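Local structure of B-agarase (Agarivorans gilvus, 5Z6P) at residues F51-N55 / V56-L60; A171-W175 / G176-I180. The protein hydrolyses agarose as a beta-agarase of glycoside hydrolase family 50, probably at its beta-galactosidic linkages. All coordinates share one frame; numbering follows the deposited sequence.

Interaction 1. Residues F51-N55 / V56-L60; sequences FSFSN and VEANL
F53 and A58 meet inside a sharp corner between two strands, where strand 51-54 turns at N55 into strand 56-60; the N-to-C directions of the two strands differ by 145°, nearer antiparallel than perpendicular. N55 makes the turn with a left-handed backbone. No hydrogen bond crosses between 51-55 and 56-60, and the contact is made by the apolar groups of F53, V56 and A58. The methyl CB of A58 lies over one face of the F53 ring in a CH-pi contact, 3.5 Å from the ring centroid and 16° off the normal. It is shifted toward the far rim, with F53 CZ the nearest ring atom at 3.4 Å. In this agarase CBM-like domain the two strands have different partners: 51-54 pairs antiparallel with 76-81, and 56-61 antiparallel with 64-69. V56 adds a second apolar contact. With CG1 anti to the backbone N (chi1 175°), that methyl meets F53 CD2 obliquely at 3.7 Å, and V56 O lies 3.6 Å from F53 CB. I67 of strand 64-69 touches both F53 and V56, and V79 and L47 also touch the F53 side chain. The beta carbon of N55 is directed away from strand 56-60, and its ND2 is hydrogen-bonded to the carbonyl O of Y76.

Interaction 2. Residues A171-W175 / G176-I180; sequences ATWMW and GALNI
W173 and L178, whose CA atoms are 7.7 Å apart, face each other across a bend in which M174 and W175 form a classic beta bulge opposite S124 and the chain then turns a corner at W175. G176 follows in a backbone conformation characteristic of glycine, with positive phi. The bend wraps the indole of W173. From one side comes the methyl CD1 of L178, which sits 3.6 Å from the centroid of the five-membered ring and only 6° off its normal, a nearly vertical CH-pi contact. W173 is directed at the loop, whereas L178 starts off to one side and brings CD1 over the ring, with CG anti to the backbone N (chi1 -170°). On the opposite face W175 N lies 4.3 Å above the plane of the W173 ring. The benzo end of the indole points into the backbone that follows the corner: G176 O lies near the ring plane at its edge, 3.1 Å from W173 CZ2 and 3.3 Å from W173 CH2. H123 adds a second ring beside W173, their planes at about 50°, and its ND1 is hydrogen-bonded to A177 O, tying the loop back to the neighbouring strand. Strand 168-174, which carries W173, lies between antiparallel 122-129 and parallel 135-140, and the loop after it leads on to strand 185-193.

Both contacts belong to the agarase CBM-like part of the chain, and 51-60 precedes 171-180 in sequence. Their centres are 25 Å apart and their nearest atoms about 16 Å, so they do not touch. Strand pairings nevertheless connect them: 51-54 pairs with 76-81, then come 185-193, 109-117 and 122-129, and finally 168-174. Both are local side-chain contacts at chain bends. Interaction 1 lies farther out, its centre about 30 Å from the chain centre against 17 Å for interaction 2, where T172 and M174 also touch H680, much later in the chain.

Interaction 1. Residues F51-N55 / V56-L60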
loop_
_atom_site.group_PDB
_atom_site.type_symbol
_atom_site.label_atom_id
_atom_site.label_comp_id
_atom_site.label_asym_id
_atom_site.label_seq_id
_atom_site.Cartn_x
_atom_site.Cartn_y
_atom_site.Cartn_z
ATOM N N PHE A 51 -11.527 -10.192 -29.211
ATOM C CA PHE A 51 -11.126 -10.867 -27.972
ATOM C C PHE A 51 -9.892 -11.757 -28.071
ATOM O O PHE A 51 -9.820 -12.619 -28.924
ATOM C CB PHE A 51 -12.275 -11.719 -27.448
ATOM C CG PHE A 51 -13.365 -10.930 -26.788
ATOM C CD1 PHE A 51 -14.373 -10.361 -27.535
ATOM C CD2 PHE A 51 -13.388 -10.779 -25.416
ATOM C CE1 PHE A 51 -15.363 -9.646 -26.928
ATOM C CE2 PHE A 51 -14.382 -10.063 -24.812
ATOM C CZ PHE A 51 -15.370 -9.499 -25.563
ATOM N N SER A 52 -8.938 -11.550 -27.173
ATOM C CA SER A 52 -7.840 -12.488 -26.985
ATOM C C SER A 52 -7.561 -12.681 -25.500
ATOM O O SER A 52 -8.072 -11.939 -24.662
ATOM C CB SER A 52 -6.574 -12.024 -27.712
ATOM O OG SER A 52 -6.272 -10.675 -27.436
ATOM N N PHE A 53 -6.740 -13.674 -25.186
ATOM C CA PHE A 53 -6.574 -14.134 -23.816
ATOM C C PHE A 53 -5.133 -14.493 -23.521
ATOM O O PHE A 53 -4.384 -14.850 -24.416
ATOM C CB PHE A 53 -7.477 -15.346 -23.550
ATOM C CG PHE A 53 -8.941 -15.074 -23.807
ATOM C CD1 PHE A 53 -9.479 -15.217 -25.074
ATOM C CD2 PHE A 53 -9.764 -14.650 -22.785
ATOM C CE1 PHE A 53 -10.810 -14.947 -25.302
ATOM C CE2 PHE A 53 -11.098 -14.390 -23.009
ATOM C CZ PHE A 53 -11.620 -14.531 -24.267
ATOM N N SER A 54 -4.760 -14.369 -22.257
ATOM C CA SER A 54 -3.472 -14.822 -21.768
ATOM C C SER A 54 -3.624 -15.438 -20.379
ATOM O O SER A 54 -3.994 -14.749 -19.419
ATOM C CB SER A 54 -2.476 -13.672 -21.727
ATOM O OG SER A 54 -1.375 -14.010 -20.912
ATOM N N ASN A 55 -3.320 -16.732 -20.290
ATOM C CA ASN A 55 -3.469 -17.520 -19.062
ATOM C C ASN A 55 -4.929 -17.511 -18.603
ATOM O O ASN A 55 -5.233 -17.569 -17.417
ATOM C CB ASN A 55 -2.538 -17.014 -17.961
ATOM C CG ASN A 55 -1.080 -17.031 -18.384
ATOM O OD1 ASN A 55 -0.673 -17.846 -19.208
ATOM N ND2 ASN A 55 -0.292 -16.121 -17.829
ATOM N N VAL A 56 -5.810 -17.452 -19.593
ATOM C CA VAL A 56 -7.247 -17.541 -19.413
ATOM C C VAL A 56 -7.829 -18.526 -20.409
ATOM O O VAL A 56 -7.658 -18.354 -21.617
ATOM C CB VAL A 56 -7.945 -16.178 -19.620
ATOM C CG1 VAL A 56 -9.451 -16.348 -19.546
ATOM C CG2 VAL A 56 -7.466 -15.183 -18.594
ATOM N N GLU A 57 -8.518 -19.545 -19.896
ATOM C CA GLU A 57 -9.310 -20.458 -20.722
ATOM C C GLU A 57 -10.710 -19.904 -20.980
ATOM O O GLU A 57 -11.451 -19.616 -20.049
ATOM C CB GLU A 57 -9.403 -21.821 -20.051
ATOM C CG GLU A 57 -8.069 -22.471 -19.852
ATOM C CD GLU A 57 -8.165 -23.813 -19.147
ATOM O OE1 GLU A 57 -9.278 -24.208 -18.750
ATOM O OE2 GLU A 57 -7.113 -24.463 -18.992
ATOM N N ALA A 58 -11.073 -19.782 -22.248
ATOM C CA ALA A 58 -12.311 -19.111 -22.639
ATOM C C ALA A 58 -13.214 -19.983 -23.501
ATOM O O ALA A 58 -12.767 -20.618 -24.449
ATOM C CB ALA A 58 -11.990 -17.826 -23.383
ATOM N N ASN A 59 -14.491 -19.994 -23.167
ATOM C CA ASN A 59 -15.487 -20.642 -23.989
ATOM C C ASN A 59 -16.726 -19.765 -24.083
ATOM O O ASN A 59 -17.253 -19.323 -23.069
ATOM C CB ASN A 59 -15.823 -22.022 -23.415
ATOM C CG ASN A 59 -16.648 -22.874 -24.368
ATOM O OD1 ASN A 59 -16.766 -22.574 -25.555
ATOM N ND2 ASN A 59 -17.214 -23.954 -23.847
ATOM N N LEU A 60 -17.172 -19.487 -25.301
ATOM C CA LEU A 60 -18.397 -18.746 -25.494
ATOM C C LEU A 60 -19.572 -19.712 -25.644
ATOM O O LEU A 60 -19.574 -20.563 -26.522
ATOM C CB LEU A 60 -18.295 -17.830 -26.710
ATOM C CG LEU A 60 -19.580 -17.052 -26.994
ATOM C CD1 LEU A 60 -19.851 -16.028 -25.909
ATOM C CD2 LEU A 60 -19.536 -16.401 -28.362
#

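Interaction 2. Residues A171-W175 / G176-I180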
loop_
_atom_site.group_PDB
_atom_site.type_symbol
_atom_site.label_atom_id
_atom_site.label_comp_id
_atom_site.label_asym_id
_atom_site.label_seq_id
_atom_site.Cartn_x
_atom_site.Cartn_y
_atom_site.Cartn_z
ATOM N N ALA A 171 -17.134 0.905 -10.826
ATOM C CA ALA A 171 -15.754 0.478 -10.624
ATOM C C ALA A 171 -14.940 1.544 -9.899
ATOM O O ALA A 171 -15.148 2.725 -10.099
ATOM C CB ALA A 171 -15.100 0.135 -11.974
ATOM N N THR A 172 -14.016 1.110 -9.051
ATOM C CA THR A 172 -13.195 2.027 -8.267
ATOM C C THR A 172 -11.970 2.477 -9.038
ATOM O O THR A 172 -11.179 1.640 -9.458
ATOM C CB THR A 172 -12.717 1.369 -6.964
ATOM O OG1 THR A 172 -13.839 0.935 -6.200
ATOM C CG2 THR A 172 -11.889 2.340 -6.149
ATOM N N TRP A 173 -11.783 3.787 -9.193
ATOM C CA TRP A 173 -10.610 4.289 -9.879
ATOM C C TRP A 173 -9.324 4.021 -9.083
ATOM O O TRP A 173 -9.217 4.399 -7.917
ATOM C CB TRP A 173 -10.739 5.776 -10.163
ATOM C CG TRP A 173 -9.721 6.195 -11.140
ATOM C CD1 TRP A 173 -9.738 5.970 -12.480
ATOM C CD2 TRP A 173 -8.497 6.863 -10.864
ATOM N NE1 TRP A 173 -8.613 6.477 -13.060
ATOM C CE2 TRP A 173 -7.831 7.037 -12.084
ATOM C CE3 TRP A 173 -7.902 7.351 -9.699
ATOM C CZ2 TRP A 173 -6.611 7.671 -12.184
ATOM C CZ3 TRP A 173 -6.680 7.983 -9.795
ATOM C CH2 TRP A 173 -6.049 8.139 -11.030
ATOM N N MET A 174 -8.350 3.385 -9.731
ATOM C CA MET A 174 -7.146 2.895 -9.051
ATOM C C MET A 174 -5.839 3.551 -9.493
ATOM O O MET A 174 -5.063 3.997 -8.658
ATOM C CB MET A 174 -6.987 1.381 -9.255
ATOM C CG MET A 174 -8.120 0.524 -8.721
ATOM S SD MET A 174 -8.288 0.669 -6.948
ATOM C CE MET A 174 -6.907 -0.274 -6.329
ATOM N N TRP A 175 -5.579 3.551 -10.798
ATOM C CA TRP A 175 -4.282 3.966 -11.342
ATOM C C TRP A 175 -4.451 4.648 -12.678
ATOM O O TRP A 175 -5.467 4.485 -13.339
ATOM C CB TRP A 175 -3.323 2.779 -11.551
ATOM C CG TRP A 175 -3.256 1.765 -10.458
ATOM C CD1 TRP A 175 -3.932 0.583 -10.397
ATOM C CD2 TRP A 175 -2.437 1.817 -9.286
ATOM N NE1 TRP A 175 -3.606 -0.095 -9.248
ATOM C CE2 TRP A 175 -2.686 0.642 -8.548
ATOM C CE3 TRP A 175 -1.513 2.743 -8.788
ATOM C CZ2 TRP A 175 -2.056 0.370 -7.336
ATOM C CZ3 TRP A 175 -0.885 2.470 -7.583
ATOM C CH2 TRP A 175 -1.159 1.291 -6.872
ATOM N N GLY A 176 -3.416 5.375 -13.087
ATOM C CA GLY A 176 -3.347 5.942 -14.417
ATOM C C GLY A 176 -3.958 7.325 -14.483
ATOM O O GLY A 176 -3.870 8.099 -13.538
ATOM N N ALA A 177 -4.574 7.629 -15.616
ATOM C CA ALA A 177 -5.174 8.926 -15.839
ATOM C C ALA A 177 -6.682 8.813 -15.748
ATOM O O ALA A 177 -7.271 7.876 -16.276
ATOM C CB ALA A 177 -4.767 9.473 -17.186
ATOM N N LEU A 178 -7.310 9.775 -15.084
ATOM C CA LEU A 178 -8.749 9.754 -14.931
ATOM C C LEU A 178 -9.442 10.024 -16.253
ATOM O O LEU A 178 -10.451 9.406 -16.584
ATOM C CB LEU A 178 -9.181 10.784 -13.898
ATOM C CG LEU A 178 -10.636 10.713 -13.473
ATOM C CD1 LEU A 178 -10.826 9.524 -12.565
ATOM C CD2 LEU A 178 -11.039 12.002 -12.774
ATOM N N ASN A 179 -8.907 10.977 -16.997
ATOM C CA ASN A 179 -9.487 11.347 -18.275
ATOM C C ASN A 179 -8.515 11.065 -19.403
ATOM O O ASN A 179 -7.433 11.633 -19.452
ATOM C CB ASN A 179 -9.902 12.816 -18.274
ATOM C CG ASN A 179 -11.016 13.099 -17.291
ATOM O OD1 ASN A 179 -12.168 12.728 -17.517
ATOM N ND2 ASN A 179 -10.681 13.757 -16.194
ATOM N N ILE A 180 -8.903 10.155 -20.288
ATOM C CA ILE A 180 -8.042 9.738 -21.389
ATOM C C ILE A 180 -8.631 10.217 -22.704
ATOM O O ILE A 180 -9.756 10.712 -22.744
ATOM C CB ILE A 180 -7.857 8.196 -21.433
ATOM C CG1 ILE A 180 -9.203 7.503 -21.637
ATOM C CG2 ILE A 180 -7.168 7.692 -20.177
ATOM C CD1 ILE A 180 -9.121 5.994 -21.662
#